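Local coordinates for protein ferredoxin component of carbazole 1,9a-dioxygenase (Nocardioides aromaticivorans, PDB 3GCE) that carries a Rieske-type [2Fe-2S] cluster and probably passes electrons to the terminal oxygenase that dihydroxylates carbazole, at residues Val35-Val38 against Ser43-Ala46. Residues are numbered along the deposited sequence; the frame is centred on the assembly and turned at random.
Sequences VMVV and SVYA
V38 and Y45 face each other as a hydrogen-bonded antiparallel pair. V38 N gives its hydrogen to Y45 O at 3.0 Å, and Y45 N returns one to V38 O at 2.9 Å. Both bonds are close to straight. Next to them V37 and A46 form a non-hydrogen-bonded pair. There the backbones come close enough for A46 CA to reach M36 O at 3.2 Å, and V37 CA makes a similar C-H...O contact with Y45 O.

On the face of V35, V37, V44 and A46, A46 is small, and two valine methyls close in on its CB. V35 CG1 lies 3.9 Å from A46 CB, and V37 CG2 lies 4.0 Å from the same atom. The other branch of V37, CG1, is anti to its backbone N (chi1 174°). It meets V44 CG1 at 3.6 Å, so V37 spreads its two methyls over A46 and V44. On the face of V38 and Y45, V38 CG1 approaches Y45 CB at 4.2 Å, and the Y45 ring slants past V38 O. M36 lies on this face too, its side chain about 11 Å from the bound cluster.

The pair belongs to the hairpin of strands 33-40 and 43-48 in the Rieske domain. Strand 26-30 flanks 33-40 on its other edge, where V35 and V37 make backbone hydrogen bonds with F28 and T26. V44 and A46 pack on strand 100-103 of a second sheet.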
loop_
_atom_site.group_PDB
_atom_site.type_symbol
_atom_site.label_atom_id
_atom_site.label_comp_id
_atom_site.label_asym_id
_atom_site.label_seq_id
_atom_site.Cartn_x
_atom_site.Cartn_y
_atom_site.Cartn_z
ATOM N N VAL A 35 -5.103 2.488 -4.495
ATOM C CA VAL A 35 -4.089 2.556 -3.451
ATOM C C VAL A 35 -4.106 1.324 -2.547
ATOM O O VAL A 35 -5.146 0.960 -1.977
ATOM C CB VAL A 35 -4.262 3.842 -2.605
ATOM C CG1 VAL A 35 -3.216 3.908 -1.513
ATOM C CG2 VAL A 35 -4.128 5.052 -3.497
ATOM N N MET A 36 -2.954 0.675 -2.440
ATOM C CA MET A 36 -2.808 -0.465 -1.555
ATOM C C MET A 36 -2.551 0.055 -0.152
ATOM O O MET A 36 -1.657 0.880 0.052
ATOM C CB MET A 36 -1.642 -1.347 -2.003
ATOM C CG MET A 36 -1.576 -2.697 -1.262
ATOM S SD MET A 36 -0.317 -2.707 0.004
ATOM C CE MET A 36 1.036 -2.768 -1.104
ATOM N N VAL A 37 -3.337 -0.444 0.797
ATOM C CA VAL A 37 -3.213 -0.065 2.194
ATOM C C VAL A 37 -2.941 -1.334 2.993
ATOM O O VAL A 37 -3.564 -2.363 2.732
ATOM C CB VAL A 37 -4.493 0.711 2.655
ATOM C CG1 VAL A 37 -4.486 0.996 4.144
ATOM C CG2 VAL A 37 -4.566 2.023 1.897
ATOM N N VAL A 38 -1.976 -1.266 3.922
ATOM C CA VAL A 38 -1.648 -2.391 4.766
ATOM C C VAL A 38 -1.266 -1.939 6.179
ATOM O O VAL A 38 -0.555 -0.950 6.361
ATOM C CB VAL A 38 -0.531 -3.273 4.104
ATOM C CG1 VAL A 38 0.819 -2.554 4.072
ATOM C CG2 VAL A 38 -0.426 -4.649 4.792
ATOM N N SER A 43 0.734 0.598 12.802
ATOM C CA SER A 43 1.080 1.505 11.704
ATOM C C SER A 43 0.285 1.135 10.465
ATOM O O SER A 43 -0.085 -0.024 10.282
ATOM C CB SER A 43 2.562 1.451 11.414
ATOM O OG SER A 43 3.293 1.822 12.559
ATOM N N VAL A 44 -0.005 2.133 9.638
ATOM C CA VAL A 44 -0.696 1.898 8.367
ATOM C C VAL A 44 0.180 2.519 7.283
ATOM O O VAL A 44 0.686 3.657 7.455
ATOM C CB VAL A 44 -2.089 2.570 8.346
ATOM C CG1 VAL A 44 -2.825 2.285 7.031
ATOM C CG2 VAL A 44 -2.917 2.096 9.537
ATOM N N TYR A 45 0.347 1.779 6.188
ATOM C CA TYR A 45 1.145 2.230 5.045
ATOM C C TYR A 45 0.290 2.215 3.802
ATOM O O TYR A 45 -0.628 1.402 3.692
ATOM C CB TYR A 45 2.337 1.286 4.835
ATOM C CG TYR A 45 3.162 1.177 6.075
ATOM C CD1 TYR A 45 4.013 2.201 6.437
ATOM C CD2 TYR A 45 3.059 0.070 6.913
ATOM C CE1 TYR A 45 4.760 2.138 7.590
ATOM C CE2 TYR A 45 3.835 -0.007 8.089
ATOM C CZ TYR A 45 4.684 1.033 8.396
ATOM O OH TYR A 45 5.455 0.999 9.529
ATOM N N ALA A 46 0.595 3.098 2.857
ATOM C CA ALA A 46 -0.213 3.198 1.634
ATOM C C ALA A 46 0.692 3.518 0.461
ATOM O O ALA A 46 1.499 4.450 0.538
ATOM C CB ALA A 46 -1.271 4.290 1.796
#